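Side-chain contacts in nucleoporin NUP159 (PDB 1XIP), which forms part of the nuclear pore complex, where its N-terminal beta-propeller domain tethers the helicase Dbp5 to the pore for mRNA export: residues A[33-37]-A[38-42]; A[109-113]-A[114-118]; A[133-137]-A[138-142]; A[201-204]-A[205-208]. All coordinates share one frame; numbering follows the deposited sequence.

Contact 1 of 4, residues A[33-37]-A[38-42]; sequences EKLPF and ASLQN
P36 and A38 are drawn together by an inverse gamma turn centred on F37: the amide N of A38 lies 2.7 Å from P36 O, in a weak hydrogen bond bent to 125° at the hydrogen. The turn doubles the chain back far enough for L40 to meet residues that precede the bend. Its two methyls divide the work. CD1 touches CD1 of L35 at 3.6 Å, while CD2 faces the ring of P36, 4.1 Å from its CD, and sits 3.6 Å from P36 O. CG of L40 stands beside the backbone N and anti to the carbonyl carbon (chi1 -47°), which turns the fork back toward L35 and P36; the side chain crosses both at about a right angle. The loop lies between strands 18-26 and 43-46 of the beta-propeller, where I91 packs on P36, A38 and L40, and I338 on L35 and L40. Leucine suits such a place because its forked end can serve two apolar neighbours at once, and proline because its ring offers a rigid apolar wall. The small methyl of A38 fits beside the bend, whereas F37 points away from residues 38-42 and its ring meets F276 edge-to-face.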
# COMPACT_ATOMS: atom_id res chain seq x y z
N GLU A 33 -9.67 -3.09 16.36
CA GLU A 33 -10.66 -2.62 15.37
C GLU A 33 -10.81 -1.11 15.29
O GLU A 33 -11.55 -0.61 14.46
CB GLU A 33 -12.01 -3.32 15.54
CG GLU A 33 -11.84 -4.81 15.79
CD GLU A 33 -13.11 -5.60 15.68
OE1 GLU A 33 -14.19 -5.08 16.04
OE2 GLU A 33 -13.01 -6.77 15.25
N LYS A 34 -10.05 -0.40 16.12
CA LYS A 34 -9.97 1.05 16.04
C LYS A 34 -8.63 1.49 15.41
O LYS A 34 -7.62 1.59 16.10
CB LYS A 34 -10.18 1.66 17.43
CG LYS A 34 -10.49 3.15 17.43
CD LYS A 34 -10.50 3.72 18.88
CE LYS A 34 -11.28 5.04 18.97
NZ LYS A 34 -11.01 5.77 20.26
N LEU A 35 -8.65 1.73 14.10
CA LEU A 35 -7.45 2.07 13.32
C LEU A 35 -7.51 3.54 12.95
O LEU A 35 -8.60 4.07 12.78
CB LEU A 35 -7.44 1.28 12.03
CG LEU A 35 -7.19 -0.21 11.94
CD1 LEU A 35 -5.71 -0.48 11.97
CD2 LEU A 35 -7.94 -1.06 12.97
N PRO A 36 -6.36 4.21 12.78
CA PRO A 36 -6.37 5.62 12.35
C PRO A 36 -6.97 5.74 10.96
O PRO A 36 -6.55 5.00 10.07
CB PRO A 36 -4.88 5.98 12.32
CG PRO A 36 -4.24 4.99 13.20
CD PRO A 36 -4.99 3.71 13.00
N PHE A 37 -7.95 6.63 10.78
CA PHE A 37 -8.65 6.77 9.52
C PHE A 37 -7.76 7.44 8.48
O PHE A 37 -7.88 8.62 8.19
CB PHE A 37 -9.97 7.54 9.70
CG PHE A 37 -10.93 7.38 8.55
CD1 PHE A 37 -11.47 6.13 8.24
CD2 PHE A 37 -11.27 8.47 7.76
CE1 PHE A 37 -12.35 5.98 7.16
CE2 PHE A 37 -12.15 8.32 6.68
CZ PHE A 37 -12.68 7.07 6.38
N ALA A 38 -6.86 6.64 7.91
CA ALA A 38 -5.89 7.08 6.91
C ALA A 38 -5.41 5.84 6.23
O ALA A 38 -5.66 4.71 6.71
CB ALA A 38 -4.73 7.78 7.57
N SER A 39 -4.73 5.99 5.12
CA SER A 39 -4.15 4.82 4.52
C SER A 39 -2.91 4.53 5.35
O SER A 39 -2.19 5.44 5.75
CB SER A 39 -3.83 5.08 3.08
OG SER A 39 -2.89 6.11 2.98
N LEU A 40 -2.70 3.26 5.69
CA LEU A 40 -1.65 2.93 6.64
C LEU A 40 -0.56 2.18 5.94
O LEU A 40 -0.85 1.31 5.12
CB LEU A 40 -2.20 2.09 7.79
CG LEU A 40 -3.48 2.46 8.53
CD1 LEU A 40 -3.84 1.30 9.47
CD2 LEU A 40 -3.27 3.68 9.33
N GLN A 41 0.69 2.52 6.25
CA GLN A 41 1.84 1.86 5.68
C GLN A 41 2.81 1.58 6.78
O GLN A 41 3.88 2.22 6.87
CB GLN A 41 2.46 2.73 4.62
CG GLN A 41 1.63 2.73 3.36
CD GLN A 41 2.14 3.70 2.34
OE1 GLN A 41 2.87 3.31 1.43
NE2 GLN A 41 1.75 4.97 2.48
N ASN A 42 2.43 0.63 7.63
CA ASN A 42 3.03 0.51 8.94
C ASN A 42 4.08 -0.61 9.04
O ASN A 42 4.33 -1.15 10.14
CB ASN A 42 1.93 0.33 9.96
CG ASN A 42 1.21 1.63 10.27
OD1 ASN A 42 1.25 2.58 9.50
ND2 ASN A 42 0.54 1.67 11.40

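Contact 2 of 4, residues A[109-113]-A[114-118]; sequences YSLDL and EELSE
The return loop between strands 107-112 and 119-124 of one propeller blade brings L111 and D112 against L116 and E118, with a type I beta turn from E115 to E118 inside it. D112 N donates to E118 O at 3.3 Å, a nearly straight bond of 161°, and continues the antiparallel pairing of the two strands to the loop. The same oxygen receives the CA-H of L111. On the apolar side, CD2 of L111 meets CD2 of L116 at 3.6 Å, and CD1 of L111 lies 3.4 Å from L116 O; CG placed opposite the backbone N (chi1 164°) swings both methyls toward the loop. W83 touches both leucines and V62 also packs on L111, so branched aliphatic chains are well suited here. Cutting L111 back to an alanine would probably leave the L116 methyl without its mate and open a gap beside W83. D112 turns its carboxylate the other way: OD1 accepts the amide of E114 at 3.4 Å, weakly, with the i to i+2 spacing of an Asx turn. Around it gather E114, E115 and E118, with D112 OD2 and E115 OE1 5.0 Å apart. These like charges probably repel one another mildly, a cost likely to be tolerable because the glutamates are exposed and water can screen them.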
# COMPACT_ATOMS: atom_id res chain seq x y z
N TYR A 109 8.21 12.26 12.03
CA TYR A 109 9.31 12.07 12.99
C TYR A 109 10.45 11.32 12.37
O TYR A 109 10.25 10.51 11.47
CB TYR A 109 8.85 11.31 14.24
CG TYR A 109 7.71 11.96 14.95
CD1 TYR A 109 7.91 13.08 15.77
CD2 TYR A 109 6.41 11.48 14.80
CE1 TYR A 109 6.86 13.70 16.41
CE2 TYR A 109 5.34 12.09 15.45
CZ TYR A 109 5.58 13.20 16.25
OH TYR A 109 4.54 13.81 16.89
N SER A 110 11.65 11.57 12.90
CA SER A 110 12.88 10.93 12.45
C SER A 110 13.59 10.21 13.59
O SER A 110 13.82 10.80 14.65
CB SER A 110 13.83 11.98 11.93
OG SER A 110 14.20 11.70 10.60
N LEU A 111 13.96 8.96 13.36
CA LEU A 111 14.85 8.26 14.28
C LEU A 111 16.21 8.01 13.63
O LEU A 111 16.29 7.50 12.52
CB LEU A 111 14.23 6.96 14.77
CG LEU A 111 15.17 5.94 15.43
CD1 LEU A 111 15.41 6.30 16.88
CD2 LEU A 111 14.58 4.55 15.31
N ASP A 112 17.27 8.39 14.31
CA ASP A 112 18.60 8.28 13.78
C ASP A 112 19.08 6.86 14.04
O ASP A 112 19.10 6.42 15.17
CB ASP A 112 19.49 9.29 14.50
CG ASP A 112 20.82 9.52 13.80
OD1 ASP A 112 21.23 8.70 12.93
OD2 ASP A 112 21.53 10.50 14.09
N LEU A 113 19.44 6.14 12.99
CA LEU A 113 19.69 4.70 13.13
C LEU A 113 21.04 4.42 13.72
O LEU A 113 21.32 3.29 14.12
CB LEU A 113 19.53 3.96 11.81
CG LEU A 113 18.11 3.67 11.32
CD1 LEU A 113 18.13 3.39 9.84
CD2 LEU A 113 17.49 2.49 12.07
N GLU A 114 21.89 5.45 13.78
CA GLU A 114 23.21 5.31 14.38
C GLU A 114 23.32 5.92 15.78
O GLU A 114 24.27 5.63 16.51
CB GLU A 114 24.28 5.85 13.43
CG GLU A 114 24.89 4.76 12.55
CD GLU A 114 25.56 5.31 11.29
OE1 GLU A 114 26.50 6.13 11.41
OE2 GLU A 114 25.14 4.90 10.19
N GLU A 115 22.35 6.76 16.15
CA GLU A 115 22.20 7.21 17.53
C GLU A 115 20.73 7.13 17.94
O GLU A 115 20.02 8.14 17.94
CB GLU A 115 22.75 8.62 17.72
CG GLU A 115 23.40 8.84 19.09
CD GLU A 115 23.77 10.31 19.36
OE1 GLU A 115 23.09 11.22 18.80
OE2 GLU A 115 24.75 10.55 20.13
N LEU A 116 20.30 5.92 18.29
CA LEU A 116 18.88 5.62 18.54
C LEU A 116 18.24 6.45 19.66
O LEU A 116 17.03 6.36 19.89
CB LEU A 116 18.68 4.13 18.78
CG LEU A 116 18.87 3.21 17.57
CD1 LEU A 116 19.15 1.78 18.01
CD2 LEU A 116 17.69 3.25 16.60
N SER A 117 19.03 7.25 20.35
CA SER A 117 18.51 8.13 21.39
C SER A 117 17.73 9.30 20.78
O SER A 117 16.87 9.89 21.45
CB SER A 117 19.65 8.66 22.28
OG SER A 117 20.85 8.81 21.55
N GLU A 118 18.02 9.61 19.52
CA GLU A 118 17.49 10.81 18.87
C GLU A 118 16.21 10.53 18.09
O GLU A 118 16.24 9.97 17.00
CB GLU A 118 18.54 11.46 17.96
CG GLU A 118 19.80 11.88 18.70
CD GLU A 118 19.92 13.40 18.90
OE1 GLU A 118 19.33 14.17 18.09
OE2 GLU A 118 20.63 13.81 19.85

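Contact 3 of 4, residues A[133-137]-A[138-142]; sequences KNVNN and TLVIL
T138 receives the turn through its carbonyl oxygen, which takes two donors, one from N134 at the end of the preceding strand and one from V135 in the turn. V135 N approaches at 3.0 Å almost straight (167°), while ND2 of N134, also at 3.0 Å, comes from above the carbonyl plane. CG of N134 stands opposite the backbone N (chi1 170°), which carries the amide over the turn, and ND2 donates in addition to N136 O at 3.3 Å, a partner lying in its amide plane. Asparagine is apt here, since a short amide can reach two backbone carbonyls; a leucine in its place would probably leave N136 O without this donor and strip T138 O of one of its two bonds, freeing the turn to flex. On its other side T138 lies alongside V135, both pointing the same way, with OG1 3.3 Å from CG1 of V135. L139 follows on the face of N134: its CD2 reaches back over the neighbouring strand to within 3.5 Å of K133 O. V140 then pairs with K133 through two backbone bonds, V140 N to K133 O at 2.7 Å and K133 N to V140 O at 2.9 Å. Its beta-branched side chain shares a face with K133, and F168 of strand 167-170 touches both. This is the beta hairpin of strands 129-134 and 138-143, the first two strands of a four-stranded antiparallel propeller blade.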
# COMPACT_ATOMS: atom_id res chain seq x y z
N LYS A 133 3.96 9.11 0.56
CA LYS A 133 4.87 8.25 -0.18
C LYS A 133 6.23 8.89 -0.23
O LYS A 133 6.38 10.10 -0.49
CB LYS A 133 4.37 8.04 -1.60
CG LYS A 133 3.88 6.62 -1.92
CD LYS A 133 5.01 5.57 -2.00
CE LYS A 133 4.47 4.13 -1.67
NZ LYS A 133 5.48 3.18 -1.03
N ASN A 134 7.24 8.07 0.03
CA ASN A 134 8.61 8.51 -0.13
C ASN A 134 9.15 8.08 -1.48
O ASN A 134 8.99 6.92 -1.87
CB ASN A 134 9.46 7.95 0.99
CG ASN A 134 10.93 8.18 0.75
OD1 ASN A 134 11.72 7.25 0.84
ND2 ASN A 134 11.30 9.42 0.43
N VAL A 135 9.78 9.00 -2.21
CA VAL A 135 10.34 8.58 -3.50
C VAL A 135 11.87 8.59 -3.53
O VAL A 135 12.50 7.52 -3.60
CB VAL A 135 9.64 9.21 -4.75
CG1 VAL A 135 9.33 10.67 -4.55
CG2 VAL A 135 10.45 8.96 -6.00
N ASN A 136 12.49 9.76 -3.44
CA ASN A 136 13.94 9.74 -3.20
C ASN A 136 14.26 10.45 -1.91
O ASN A 136 14.27 9.84 -0.85
CB ASN A 136 14.70 10.34 -4.38
CG ASN A 136 14.66 9.45 -5.60
OD1 ASN A 136 15.14 8.31 -5.57
ND2 ASN A 136 14.08 9.95 -6.68
N ASN A 137 14.52 11.74 -2.03
CA ASN A 137 14.70 12.61 -0.88
C ASN A 137 13.47 13.46 -0.68
O ASN A 137 13.56 14.57 -0.15
CB ASN A 137 15.93 13.51 -1.07
CG ASN A 137 17.20 12.72 -1.19
OD1 ASN A 137 17.53 11.91 -0.31
ND2 ASN A 137 17.91 12.93 -2.29
N THR A 138 12.33 12.96 -1.11
CA THR A 138 11.13 13.75 -1.00
C THR A 138 9.95 12.91 -0.52
O THR A 138 9.83 11.72 -0.84
CB THR A 138 10.82 14.49 -2.33
OG1 THR A 138 10.42 13.53 -3.30
CG2 THR A 138 12.07 15.09 -2.97
N LEU A 139 9.10 13.55 0.28
CA LEU A 139 7.88 12.94 0.80
C LEU A 139 6.72 13.55 0.13
O LEU A 139 6.52 14.75 0.23
CB LEU A 139 7.76 13.21 2.29
CG LEU A 139 8.02 12.02 3.20
CD1 LEU A 139 7.74 12.41 4.63
CD2 LEU A 139 7.16 10.86 2.79
N VAL A 140 5.93 12.74 -0.56
CA VAL A 140 4.73 13.24 -1.20
C VAL A 140 3.54 13.00 -0.29
O VAL A 140 3.33 11.90 0.18
CB VAL A 140 4.48 12.61 -2.58
CG1 VAL A 140 3.29 13.29 -3.25
CG2 VAL A 140 5.72 12.74 -3.45
N ILE A 141 2.77 14.06 -0.04
CA ILE A 141 1.79 14.06 1.03
C ILE A 141 0.41 14.43 0.52
O ILE A 141 0.23 15.47 -0.13
CB ILE A 141 2.25 15.03 2.16
CG1 ILE A 141 3.47 14.47 2.89
CG2 ILE A 141 1.12 15.28 3.16
CD1 ILE A 141 4.26 15.47 3.67
N LEU A 142 -0.58 13.58 0.81
CA LEU A 142 -1.95 13.92 0.52
C LEU A 142 -2.74 14.31 1.77
O LEU A 142 -2.88 13.53 2.71
CB LEU A 142 -2.66 12.82 -0.25
CG LEU A 142 -4.15 13.09 -0.53
CD1 LEU A 142 -4.37 14.32 -1.43
CD2 LEU A 142 -4.77 11.87 -1.13

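Contact 4 of 4, residues A[201-204]-A[205-208]; sequences SLPS and ELEE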
# COMPACT_ATOMS: atom_id res chain seq x y z
N SER A 201 -10.70 11.54 -18.63
CA SER A 201 -11.92 11.43 -17.85
C SER A 201 -12.44 10.00 -17.89
O SER A 201 -11.87 9.15 -18.56
CB SER A 201 -12.98 12.38 -18.40
OG SER A 201 -13.34 13.34 -17.43
N LEU A 202 -13.51 9.75 -17.17
CA LEU A 202 -14.15 8.44 -17.15
C LEU A 202 -14.87 8.15 -18.46
O LEU A 202 -15.41 9.08 -19.09
CB LEU A 202 -15.17 8.38 -16.01
CG LEU A 202 -14.96 7.36 -14.91
CD1 LEU A 202 -13.64 7.62 -14.26
CD2 LEU A 202 -16.08 7.49 -13.91
N PRO A 203 -14.91 6.88 -18.87
CA PRO A 203 -15.69 6.48 -20.04
C PRO A 203 -17.17 6.74 -19.80
O PRO A 203 -17.64 6.65 -18.66
CB PRO A 203 -15.44 4.98 -20.15
CG PRO A 203 -14.27 4.75 -19.38
CD PRO A 203 -14.25 5.73 -18.26
N SER A 204 -17.88 7.07 -20.87
CA SER A 204 -19.31 7.38 -20.82
C SER A 204 -20.11 6.39 -19.97
O SER A 204 -20.89 6.79 -19.11
CB SER A 204 -19.87 7.43 -22.23
OG SER A 204 -20.99 8.28 -22.28
N GLU A 205 -19.88 5.10 -20.21
CA GLU A 205 -20.62 4.04 -19.53
C GLU A 205 -20.29 3.93 -18.06
O GLU A 205 -20.99 3.25 -17.32
CB GLU A 205 -20.36 2.69 -20.20
CG GLU A 205 -20.73 2.64 -21.66
CD GLU A 205 -19.54 2.84 -22.58
OE1 GLU A 205 -18.67 3.72 -22.30
OE2 GLU A 205 -19.47 2.11 -23.59
N LEU A 206 -19.21 4.60 -17.64
CA LEU A 206 -18.79 4.59 -16.24
C LEU A 206 -19.27 5.82 -15.49
O LEU A 206 -19.44 5.78 -14.28
CB LEU A 206 -17.28 4.43 -16.11
CG LEU A 206 -16.65 3.14 -16.64
CD1 LEU A 206 -15.34 2.89 -15.95
CD2 LEU A 206 -17.60 1.93 -16.50
N GLU A 207 -19.50 6.91 -16.21
CA GLU A 207 -20.09 8.10 -15.61
C GLU A 207 -21.53 7.82 -15.18
O GLU A 207 -22.07 8.47 -14.27
CB GLU A 207 -20.05 9.28 -16.57
CG GLU A 207 -19.98 10.63 -15.88
CD GLU A 207 -18.60 10.93 -15.34
OE1 GLU A 207 -17.62 10.77 -16.11
OE2 GLU A 207 -18.48 11.31 -14.15
N GLU A 208 -22.14 6.84 -15.85
CA GLU A 208 -23.49 6.36 -15.53
C GLU A 208 -23.62 6.00 -14.03
O GLU A 208 -24.62 6.34 -13.40
CB GLU A 208 -23.85 5.16 -16.44
CG GLU A 208 -25.24 4.56 -16.22
CD GLU A 208 -26.08 4.49 -17.49
OE1 GLU A 208 -25.52 4.14 -18.56
OE2 GLU A 208 -27.31 4.78 -17.41
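L202, S204 and L206 organise a short, weakly bonded helical turn, 204-207, which follows strand 193-200 of the beta-propeller. L202 and L206 are the apolar pair. They cross at about a right angle, CG of L202 standing 3.9 Å from CB of L206, while CD2 of L202 reaches toward L206 O. The outer part of L206 passes slantwise over the ring of P203, its CD1 3.8 Å from CD of the proline; CG anti to the carbonyl carbon (chi1 -63°) directs this fork back toward the residues that lead into the turn. F260 of strand 257-263 packs on L202, P203 and L206, and L5 on P203 and L206, so the turn lays its greasy side on the sheet that contains both strands, 257-263 and 4-5. Leucine suits that side by its bulk. Proline is also at home just before a helical turn, where its missing N-H costs no bond. Its carbonyl oxygen is gripped twice, by L206 N at 2.8 Å from above the carbonyl plane and by E207 N at 3.1 Å. S204, small, polar and exposed, contributes through its carbonyl oxygen, which takes only weak bonds from E207 N and E208 N. E207 bends at chi2 (77°) to fold its carboxylate back along the chain, bringing OE1 to 3.4 Å from CB of L202.

All four contacts are local folds of the chain, set at different depths in the propeller. Contact 1 is the most buried, its centre about 12 Å from that of the chain, and is chiefly aliphatic. Contact 3 lies at about 14 Å and relies on hairpin backbone bonds reinforced by an amide; it touches contact 1 where Q41 OE1 comes 3.6 Å from K133 NZ. Contacts 2 and 4 lie farther out, at about 25 and 26 Å, on opposite sides of the chain's centre. Both pair leucines on the side that meets the propeller and carry exposed glutamates, one of which in contact 4 folds back over a leucine, but contact 2 closes two strands of one blade whereas contact 4 forms a helical turn after a strand.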